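PDB 4BLO: packaging enzyme P4 from Pseudomonas phage phi6, which probably hydrolyses nucleoside triphosphates as a hexameric RecA-like motor that packages viral RNA into the phage procapsid. Local coordinates for residues 120-126 and 227-233; 142-148 and 160-166; 19-25 and 219-224. All coordinates share one frame; numbering follows the deposited sequence.

Contact 1 of 3, residues 120-126 and 227-233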
loop_
_atom_site.group_PDB
_atom_site.type_symbol
_atom_site.label_atom_id
_atom_site.label_comp_id
_atom_site.label_asym_id
_atom_site.label_seq_id
_atom_site.Cartn_x
_atom_site.Cartn_y
_atom_site.Cartn_z
ATOM N N GLY L 120 15.879 4.846 -32.447
ATOM C CA GLY L 120 15.258 4.447 -31.190
ATOM C C GLY L 120 15.997 5.003 -29.997
ATOM O O GLY L 120 16.613 6.072 -30.087
ATOM N N VAL L 121 15.964 4.278 -28.876
ATOM C CA VAL L 121 16.669 4.732 -27.684
ATOM C C VAL L 121 17.729 3.700 -27.261
ATOM O O VAL L 121 17.584 2.494 -27.481
ATOM C CB VAL L 121 15.723 5.156 -26.523
ATOM C CG1 VAL L 121 15.312 3.987 -25.632
ATOM C CG2 VAL L 121 16.355 6.265 -25.698
ATOM N N THR L 122 18.832 4.228 -26.743
ATOM C CA THR L 122 19.964 3.491 -26.206
ATOM C C THR L 122 19.985 3.828 -24.718
ATOM O O THR L 122 19.740 4.985 -24.366
ATOM C CB THR L 122 21.231 3.825 -26.981
ATOM O OG1 THR L 122 21.024 3.490 -28.360
ATOM C CG2 THR L 122 22.464 3.109 -26.434
ATOM N N ALA L 123 20.172 2.813 -23.844
ATOM C CA ALA L 123 20.141 3.036 -22.400
ATOM C C ALA L 123 21.492 2.779 -21.782
ATOM O O ALA L 123 21.994 1.659 -21.794
ATOM C CB ALA L 123 19.069 2.171 -21.733
ATOM N N LEU L 124 22.079 3.837 -21.244
ATOM C CA LEU L 124 23.387 3.780 -20.615
ATOM C C LEU L 124 23.190 3.539 -19.124
ATOM O O LEU L 124 22.883 4.459 -18.374
ATOM C CB LEU L 124 24.185 5.066 -20.932
ATOM C CG LEU L 124 25.565 5.309 -20.344
ATOM C CD1 LEU L 124 26.573 4.343 -20.885
ATOM C CD2 LEU L 124 25.981 6.719 -20.628
ATOM N N MET L 125 23.341 2.250 -18.731
ATOM C CA MET L 125 23.186 1.686 -17.387
ATOM C C MET L 125 24.486 1.681 -16.580
ATOM O O MET L 125 25.577 1.765 -17.140
ATOM C CB MET L 125 22.679 0.236 -17.505
ATOM C CG MET L 125 21.186 0.124 -17.713
ATOM S SD MET L 125 20.501 -0.946 -16.442
ATOM C CE MET L 125 18.959 -0.157 -16.163
ATOM N N GLY L 126 24.332 1.498 -15.277
ATOM C CA GLY L 126 25.434 1.392 -14.332
ATOM C C GLY L 126 25.086 1.835 -12.935
ATOM O O GLY L 126 24.251 2.725 -12.750
ATOM N N VAL L 227 18.787 8.528 -29.775
ATOM C CA VAL L 227 18.976 9.102 -28.450
ATOM C C VAL L 227 19.636 8.086 -27.495
ATOM O O VAL L 227 19.325 6.903 -27.528
ATOM C CB VAL L 227 17.612 9.626 -27.893
ATOM C CG1 VAL L 227 17.744 10.218 -26.481
ATOM C CG2 VAL L 227 16.963 10.635 -28.845
ATOM N N VAL L 228 20.551 8.579 -26.650
ATOM C CA VAL L 228 21.215 7.841 -25.574
ATOM C C VAL L 228 20.726 8.432 -24.245
ATOM O O VAL L 228 20.972 9.601 -23.974
ATOM C CB VAL L 228 22.774 7.867 -25.682
ATOM C CG1 VAL L 228 23.446 7.378 -24.382
ATOM C CG2 VAL L 228 23.251 7.058 -26.885
ATOM N N MET L 229 20.041 7.638 -23.434
ATOM C CA MET L 229 19.556 8.078 -22.115
ATOM C C MET L 229 20.317 7.363 -21.021
ATOM O O MET L 229 20.405 6.132 -21.065
ATOM C CB MET L 229 18.043 7.824 -21.945
ATOM C CG MET L 229 17.190 8.585 -22.922
ATOM S SD MET L 229 15.476 8.733 -22.375
ATOM C CE MET L 229 15.003 7.038 -22.301
ATOM N N VAL L 230 20.875 8.110 -20.038
ATOM C CA VAL L 230 21.585 7.440 -18.941
ATOM C C VAL L 230 20.537 7.096 -17.896
ATOM O O VAL L 230 19.769 7.965 -17.465
ATOM C CB VAL L 230 22.866 8.113 -18.363
ATOM C CG1 VAL L 230 23.294 9.328 -19.156
ATOM C CG2 VAL L 230 22.785 8.395 -16.862
ATOM N N VAL L 231 20.438 5.791 -17.588
ATOM C CA VAL L 231 19.419 5.246 -16.695
ATOM C C VAL L 231 20.109 4.673 -15.423
ATOM O O VAL L 231 20.864 3.692 -15.482
ATOM C CB VAL L 231 18.449 4.248 -17.430
ATOM C CG1 VAL L 231 17.785 4.922 -18.622
ATOM C CG2 VAL L 231 19.150 2.990 -17.909
ATOM N N ASN L 232 19.916 5.380 -14.291
ATOM C CA ASN L 232 20.503 4.996 -13.009
ATOM C C ASN L 232 19.393 4.403 -12.127
ATOM O O ASN L 232 18.528 5.133 -11.629
ATOM C CB ASN L 232 21.224 6.179 -12.324
ATOM C CG ASN L 232 22.188 5.795 -11.200
ATOM O OD1 ASN L 232 21.911 4.940 -10.328
ATOM N ND2 ASN L 232 23.330 6.478 -11.156
ATOM N N PRO L 233 19.388 3.069 -11.935
ATOM C CA PRO L 233 18.303 2.456 -11.143
ATOM C C PRO L 233 18.626 2.284 -9.655
ATOM O O PRO L 233 19.762 1.951 -9.298
ATOM C CB PRO L 233 18.117 1.094 -11.818
ATOM C CG PRO L 233 19.466 0.802 -12.500
ATOM C CD PRO L 233 20.303 2.049 -12.491
#
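Segments 120-126 and 227-233 run as neighbouring parallel strands over most of their length. The axes of these short segments come within 4.5 Å, and their directions differ by 27°. Backbone bonds alternate between the two strands. Val227 N gives to Gly120 O at 3.3 Å, and Thr122 N gives to Val227 O at 2.8 Å. Met229 N then bonds Thr122 O, and Leu124 N bonds Met229 O. Val231 N donates to Leu124 O.

The pair belongs to the central sheet of a RecA-like P-loop ATPase. Strand 120-126 leads into the ADP-binding loop, where Lys132 NZ bonds Gly126 O. Strand 226-231 separates it from strand 184-187, as in the ASCE class of P-loop NTPases.

Val121, Ala123, Met125, Val227, Met229 and Val231 line one face. Met229 meets Val121 at about a right angle. Met229 CG touches Val121 CG2, and the bend at chi3 (-61°) brings CE back to the same methyl, 3.7 Å away. Met125 is also bent, and its CE lies 3.6 Å from Val231 CG2 and 3.8 Å from Pro233 CG. Helix 240-248 covers Ala123 and Met125 through Val247. On the other face Leu124 and Val230 lie side by side, with Leu124 CD2 4.0 Å from Val230 CG1. Thr122 CB rests against Val228 CG2. Leu136 of helix 132-140 covers Leu124, Val228 and Val230.

Contact 2 of 3, residues 142-148 and 160-166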
loop_
_atom_site.group_PDB
_atom_site.type_symbol
_atom_site.label_atom_id
_atom_site.label_comp_id
_atom_site.label_asym_id
_atom_site.label_seq_id
_atom_site.Cartn_x
_atom_site.Cartn_y
_atom_site.Cartn_z
ATOM N N PRO L 142 28.308 13.198 -27.551
ATOM C CA PRO L 142 27.032 13.596 -28.199
ATOM C C PRO L 142 27.011 15.022 -28.747
ATOM O O PRO L 142 27.735 15.866 -28.238
ATOM C CB PRO L 142 26.012 13.453 -27.095
ATOM C CG PRO L 142 26.811 13.131 -25.876
ATOM C CD PRO L 142 28.203 13.127 -26.084
ATOM N N ASP L 143 26.170 15.277 -29.774
ATOM C CA ASP L 143 26.038 16.603 -30.375
ATOM C C ASP L 143 25.303 17.553 -29.419
ATOM O O ASP L 143 25.714 18.698 -29.261
ATOM C CB ASP L 143 25.323 16.566 -31.744
ATOM C CG ASP L 143 25.919 15.633 -32.784
ATOM O OD1 ASP L 143 27.113 15.287 -32.665
ATOM O OD2 ASP L 143 25.189 15.254 -33.725
ATOM N N VAL L 144 24.218 17.070 -28.800
ATOM C CA VAL L 144 23.403 17.819 -27.843
ATOM C C VAL L 144 23.364 17.022 -26.523
ATOM O O VAL L 144 23.006 15.847 -26.527
ATOM C CB VAL L 144 21.980 18.104 -28.424
ATOM C CG1 VAL L 144 21.093 18.808 -27.403
ATOM C CG2 VAL L 144 22.060 18.930 -29.713
ATOM N N LEU L 145 23.741 17.655 -25.415
ATOM C CA LEU L 145 23.734 17.024 -24.099
ATOM C C LEU L 145 22.645 17.642 -23.220
ATOM O O LEU L 145 22.801 18.768 -22.740
ATOM C CB LEU L 145 25.124 17.113 -23.417
ATOM C CG LEU L 145 25.231 16.688 -21.930
ATOM C CD1 LEU L 145 25.080 15.184 -21.741
ATOM C CD2 LEU L 145 26.526 17.170 -21.328
ATOM N N ILE L 146 21.531 16.897 -23.030
ATOM C CA ILE L 146 20.423 17.315 -22.178
ATOM C C ILE L 146 20.804 16.968 -20.763
ATOM O O ILE L 146 21.138 15.812 -20.473
ATOM C CB ILE L 146 19.060 16.693 -22.586
ATOM C CG1 ILE L 146 18.651 17.092 -24.028
ATOM C CG2 ILE L 146 17.950 17.026 -21.546
ATOM C CD1 ILE L 146 17.529 16.272 -24.563
ATOM N N ARG L 147 20.802 17.986 -19.888
ATOM C CA ARG L 147 21.140 17.794 -18.484
ATOM C C ARG L 147 19.878 17.961 -17.643
ATOM O O ARG L 147 19.198 18.996 -17.712
ATOM C CB ARG L 147 22.282 18.700 -18.060
ATOM C CG ARG L 147 23.625 18.121 -18.451
ATOM C CD ARG L 147 24.592 18.177 -17.272
ATOM N NE ARG L 147 24.949 16.857 -16.740
ATOM C CZ ARG L 147 25.454 16.637 -15.524
ATOM N NH1 ARG L 147 25.618 17.639 -14.670
ATOM N NH2 ARG L 147 25.758 15.406 -15.138
ATOM N N TRP L 148 19.524 16.890 -16.913
ATOM C CA TRP L 148 18.300 16.838 -16.123
ATOM C C TRP L 148 18.551 16.092 -14.800
ATOM O O TRP L 148 19.132 15.006 -14.806
ATOM C CB TRP L 148 17.226 16.146 -16.982
ATOM C CG TRP L 148 15.806 16.283 -16.537
ATOM C CD1 TRP L 148 15.205 17.388 -16.001
ATOM C CD2 TRP L 148 14.766 15.310 -16.723
ATOM N NE1 TRP L 148 13.871 17.132 -15.770
ATOM C CE2 TRP L 148 13.573 15.867 -16.212
ATOM C CE3 TRP L 148 14.737 13.997 -17.237
ATOM C CZ2 TRP L 148 12.361 15.169 -16.213
ATOM C CZ3 TRP L 148 13.536 13.301 -17.219
ATOM C CH2 TRP L 148 12.371 13.878 -16.698
ATOM N N THR L 160 27.333 22.427 -25.417
ATOM C CA THR L 160 26.458 21.371 -25.941
ATOM C C THR L 160 25.335 21.110 -24.931
ATOM O O THR L 160 24.306 20.561 -25.304
ATOM C CB THR L 160 27.246 20.066 -26.247
ATOM O OG1 THR L 160 27.971 19.645 -25.092
ATOM C CG2 THR L 160 28.190 20.195 -27.424
ATOM N N ALA L 161 25.550 21.500 -23.650
ATOM C CA ALA L 161 24.624 21.300 -22.534
ATOM C C ALA L 161 23.374 22.181 -22.636
ATOM O O ALA L 161 23.469 23.402 -22.808
ATOM C CB ALA L 161 25.326 21.541 -21.203
ATOM N N VAL L 162 22.202 21.538 -22.514
ATOM C CA VAL L 162 20.884 22.181 -22.523
ATOM C C VAL L 162 20.159 21.719 -21.242
ATOM O O VAL L 162 19.868 20.529 -21.069
ATOM C CB VAL L 162 20.080 21.966 -23.845
ATOM C CG1 VAL L 162 20.166 20.533 -24.342
ATOM C CG2 VAL L 162 18.631 22.433 -23.721
ATOM N N HIS L 163 19.956 22.669 -20.313
ATOM C CA HIS L 163 19.364 22.403 -19.011
ATOM C C HIS L 163 17.854 22.509 -19.050
ATOM O O HIS L 163 17.298 23.587 -19.289
ATOM C CB HIS L 163 19.955 23.319 -17.938
ATOM C CG HIS L 163 21.430 23.121 -17.759
ATOM N ND1 HIS L 163 22.359 23.941 -18.399
ATOM C CD2 HIS L 163 22.096 22.161 -17.070
ATOM C CE1 HIS L 163 23.548 23.469 -18.055
ATOM N NE2 HIS L 163 23.443 22.403 -17.251
ATOM N N ILE L 164 17.194 21.356 -18.825
ATOM C CA ILE L 164 15.741 21.238 -18.774
ATOM C C ILE L 164 15.287 21.001 -17.307
ATOM O O ILE L 164 16.118 20.773 -16.412
ATOM C CB ILE L 164 15.213 20.146 -19.749
ATOM C CG1 ILE L 164 15.696 18.740 -19.354
ATOM C CG2 ILE L 164 15.559 20.477 -21.212
ATOM C CD1 ILE L 164 14.733 17.691 -19.574
ATOM N N SER L 165 13.961 21.062 -17.080
ATOM C CA SER L 165 13.313 20.880 -15.787
ATOM C C SER L 165 12.178 19.854 -15.843
ATOM O O SER L 165 11.963 19.181 -14.840
ATOM C CB SER L 165 12.770 22.212 -15.278
ATOM O OG SER L 165 11.673 22.697 -16.037
ATOM N N THR L 166 11.442 19.741 -16.988
ATOM C CA THR L 166 10.286 18.837 -17.138
ATOM C C THR L 166 10.517 17.709 -18.161
ATOM O O THR L 166 11.414 17.798 -19.003
ATOM C CB THR L 166 8.984 19.616 -17.501
ATOM O OG1 THR L 166 8.900 19.892 -18.905
ATOM C CG2 THR L 166 8.793 20.889 -16.687
#
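The Trp148 ring has Ile164 CD1 and Thr166 O over one face and Ser165 O at its edge. The indole lies on the C-terminal side of parallel strands 144-147 and 161-163, at one margin of the RecA-like sheet. A chi1 of -165°, CG anti to the backbone N, turns the ring toward 160-166. Ile164 CD1 makes a CH-pi contact, 3.6 Å from the centroid of the five-membered ring. Trp148 NE1 donates to Ser165 O at 3.0 Å. The acceptor lies in the indole plane, but the donor stands above the Ser165 carbonyl plane. Ile97 of a neighbouring subunit packs on Trp148.

Leu145 N bonds Thr160 O, Val162 N bonds Leu145 O at 2.8 Å, and Arg147 N bonds Val162 O. Ile164 N closes the series on Arg147 O at 3.3 Å.

Val162 and Ile146 lie side by side on one face. Val162 CG1 also meets Val144 CG1 at 3.6 Å. On the other face the His163 ring comes up to Arg147 CB. Asp156 joins their polar ends: OD2 makes a salt bridge with Arg147 NH1, and OD1 bonds His163 NE2. Arg147 NH2 pairs with Glu153 of the ADP pocket. Beside the indole, Ile146 CG2 touches Ile164 CG1 at 3.6 Å.

Contact 3 of 3, residues 19-25 and 219-224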
loop_
_atom_site.group_PDB
_atom_site.type_symbol
_atom_site.label_atom_id
_atom_site.label_comp_id
_atom_site.label_asym_id
_atom_site.label_seq_id
_atom_site.Cartn_x
_atom_site.Cartn_y
_atom_site.Cartn_z
ATOM N N LEU L 19 6.728 13.577 -40.558
ATOM C CA LEU L 19 6.787 12.442 -39.635
ATOM C C LEU L 19 5.896 12.676 -38.420
ATOM O O LEU L 19 5.179 11.763 -38.001
ATOM C CB LEU L 19 8.226 12.172 -39.170
ATOM C CG LEU L 19 9.196 11.528 -40.167
ATOM C CD1 LEU L 19 10.628 11.808 -39.773
ATOM C CD2 LEU L 19 8.971 10.015 -40.284
ATOM N N LEU L 20 5.922 13.908 -37.886
ATOM C CA LEU L 20 5.146 14.316 -36.720
ATOM C C LEU L 20 3.635 14.361 -37.014
ATOM O O LEU L 20 2.844 13.873 -36.197
ATOM C CB LEU L 20 5.643 15.677 -36.192
ATOM C CG LEU L 20 7.005 15.683 -35.488
ATOM C CD1 LEU L 20 7.610 17.054 -35.491
ATOM C CD2 LEU L 20 6.907 15.168 -34.061
ATOM N N ASP L 21 3.242 14.907 -38.184
ATOM C CA ASP L 21 1.841 15.031 -38.599
ATOM C C ASP L 21 1.236 13.702 -39.045
ATOM O O ASP L 21 0.039 13.485 -38.854
ATOM C CB ASP L 21 1.716 16.054 -39.744
ATOM C CG ASP L 21 2.021 17.492 -39.361
ATOM O OD1 ASP L 21 2.459 17.727 -38.213
ATOM O OD2 ASP L 21 1.838 18.381 -40.219
ATOM N N ALA L 22 2.058 12.837 -39.664
ATOM C CA ALA L 22 1.657 11.543 -40.212
ATOM C C ALA L 22 1.083 10.599 -39.160
ATOM O O ALA L 22 0.078 9.938 -39.424
ATOM C CB ALA L 22 2.842 10.876 -40.895
ATOM N N SER L 23 1.719 10.525 -37.984
ATOM C CA SER L 23 1.290 9.610 -36.937
ATOM C C SER L 23 0.916 10.326 -35.618
ATOM O O SER L 23 1.780 10.967 -34.987
ATOM C CB SER L 23 2.375 8.566 -36.670
ATOM O OG SER L 23 3.591 9.161 -36.241
ATOM N N PRO L 24 -0.367 10.185 -35.177
ATOM C CA PRO L 24 -0.751 10.729 -33.864
ATOM C C PRO L 24 -0.255 9.792 -32.752
ATOM O O PRO L 24 -0.498 8.581 -32.814
ATOM C CB PRO L 24 -2.283 10.803 -33.934
ATOM C CG PRO L 24 -2.684 9.858 -35.006
ATOM C CD PRO L 24 -1.477 9.430 -35.795
ATOM N N VAL L 25 0.481 10.335 -31.765
ATOM C CA VAL L 25 1.038 9.510 -30.689
ATOM C C VAL L 25 0.537 9.942 -29.326
ATOM O O VAL L 25 0.090 11.079 -29.129
ATOM C CB VAL L 25 2.591 9.437 -30.685
ATOM C CG1 VAL L 25 3.113 8.657 -31.879
ATOM C CG2 VAL L 25 3.239 10.823 -30.601
ATOM N N LEU L 219 8.937 5.733 -30.030
ATOM C CA LEU L 219 8.668 7.147 -30.284
ATOM C C LEU L 219 9.837 7.741 -31.098
ATOM O O LEU L 219 9.613 8.462 -32.067
ATOM C CB LEU L 219 8.498 7.867 -28.931
ATOM C CG LEU L 219 7.389 8.912 -28.759
ATOM C CD1 LEU L 219 6.033 8.404 -29.190
ATOM C CD2 LEU L 219 7.309 9.364 -27.324
ATOM N N PHE L 220 11.080 7.360 -30.758
ATOM C CA PHE L 220 12.278 7.805 -31.475
ATOM C C PHE L 220 12.439 7.057 -32.797
ATOM O O PHE L 220 12.926 7.657 -33.757
ATOM C CB PHE L 220 13.536 7.647 -30.615
ATOM C CG PHE L 220 13.561 8.498 -29.365
ATOM C CD1 PHE L 220 12.954 9.748 -29.339
ATOM C CD2 PHE L 220 14.232 8.069 -28.228
ATOM C CE1 PHE L 220 12.988 10.538 -28.186
ATOM C CE2 PHE L 220 14.278 8.867 -27.079
ATOM C CZ PHE L 220 13.656 10.095 -27.065
ATOM N N THR L 221 12.027 5.767 -32.864
ATOM C CA THR L 221 12.110 4.960 -34.091
ATOM C C THR L 221 11.188 5.551 -35.164
ATOM O O THR L 221 11.577 5.641 -36.326
ATOM C CB THR L 221 11.771 3.487 -33.809
ATOM O OG1 THR L 221 12.555 3.024 -32.703
ATOM C CG2 THR L 221 11.986 2.588 -35.024
ATOM N N GLN L 222 9.989 5.989 -34.756
ATOM C CA GLN L 222 8.988 6.594 -35.624
ATOM C C GLN L 222 9.430 7.975 -36.158
ATOM O O GLN L 222 9.042 8.335 -37.276
ATOM C CB GLN L 222 7.678 6.741 -34.856
ATOM C CG GLN L 222 6.468 6.503 -35.729
ATOM C CD GLN L 222 5.274 6.116 -34.899
ATOM O OE1 GLN L 222 4.739 6.936 -34.139
ATOM N NE2 GLN L 222 4.821 4.864 -35.038
ATOM N N TYR L 223 10.227 8.739 -35.364
ATOM C CA TYR L 223 10.676 10.088 -35.731
ATOM C C TYR L 223 12.175 10.137 -36.139
ATOM O O TYR L 223 12.763 11.218 -36.193
ATOM C CB TYR L 223 10.364 11.080 -34.595
ATOM C CG TYR L 223 8.884 11.165 -34.286
ATOM C CD1 TYR L 223 7.958 11.428 -35.285
ATOM C CD2 TYR L 223 8.411 10.997 -32.991
ATOM C CE1 TYR L 223 6.594 11.484 -35.009
ATOM C CE2 TYR L 223 7.048 11.067 -32.700
ATOM C CZ TYR L 223 6.144 11.327 -33.709
ATOM O OH TYR L 223 4.798 11.410 -33.422
ATOM N N ASP L 224 12.757 8.968 -36.485
ATOM C CA ASP L 224 14.130 8.751 -36.966
ATOM C C ASP L 224 15.211 9.350 -36.048
ATOM O O ASP L 224 16.248 9.822 -36.539
ATOM C CB ASP L 224 14.304 9.287 -38.400
ATOM C CG ASP L 224 13.319 8.779 -39.435
ATOM O OD1 ASP L 224 12.859 7.612 -39.305
ATOM O OD2 ASP L 224 13.062 9.516 -40.414
#
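The last turn of helix 7-22 and the chain just after it, 23-25, face the end of helix 208-222, with Leu19 CA 6.0 Å from Tyr223 CA and Val25 CA 8.0 Å from Leu219 CA. The contact joins the N-terminal helix to a helix of the RecA-like core, the one that leads into central strand 226-231.

Tyr223 has the largest share of the buried surface. With CG anti to its own carbonyl carbon (chi1 -60°), the Tyr223 ring is carried across to Leu20 and Val25. Leu20 CD2 sits over one face in a CH-pi contact, 4.0 Å from the ring centroid and displaced toward the rim. Leu20 and Tyr223 cross at about a right angle. The carbonyl of Leu19 lies at the ring edge beside CE1. Val25 CG2 meets the phenol end of the ring, also at the edge. The hydroxyl makes a weak hydrogen bond from Tyr223 OH to Ser23 O, 3.4 Å long. Ile175 of helix 167-179 packs on both Leu20 and Tyr223, so a third helix shares this cluster.

Gln222 lies beside the tyrosine, its chain extended beyond CG. Its carboxamide oxygen takes a second weak bond, from Ser23 OG to Gln222 OE1 at 3.3 Å. Val25 and Gln222 run antiparallel as side chains, and Val25 CG1 comes beside Gln222 OE1.

Leu19 points toward the partner segment. Its CD2 lies by the carbonyl of Gln222, and its CD1 comes to the carboxylate of Asp224. That carboxylate is held elsewhere by two arginines: OD1 by Arg105 and OD2 by Arg12. At the other end of the contact, Leu219 CD1 packs against Val25 CB at 3.9 Å.

From the N terminus, the chain passes 19-25, then 120-126. Contact 2 comes next and closes a short loop of 11 residues between 142-148 and 160-166. The chain returns to 19-25 at 219-224, which closes contact 3. It then reaches 227-233 beside 120-126, which closes contact 1. Contacts 1 and 3 therefore cross, and contact 2 falls within the span of both. Contacts 1 and 2 lie in the same sheet without touching. Contact 3 fastens the N-terminal helix to the helix before strand 226-231. It meets contact 1 directly: Phe220 packs on Val121 and Val227, and Thr221 lies against Gly120.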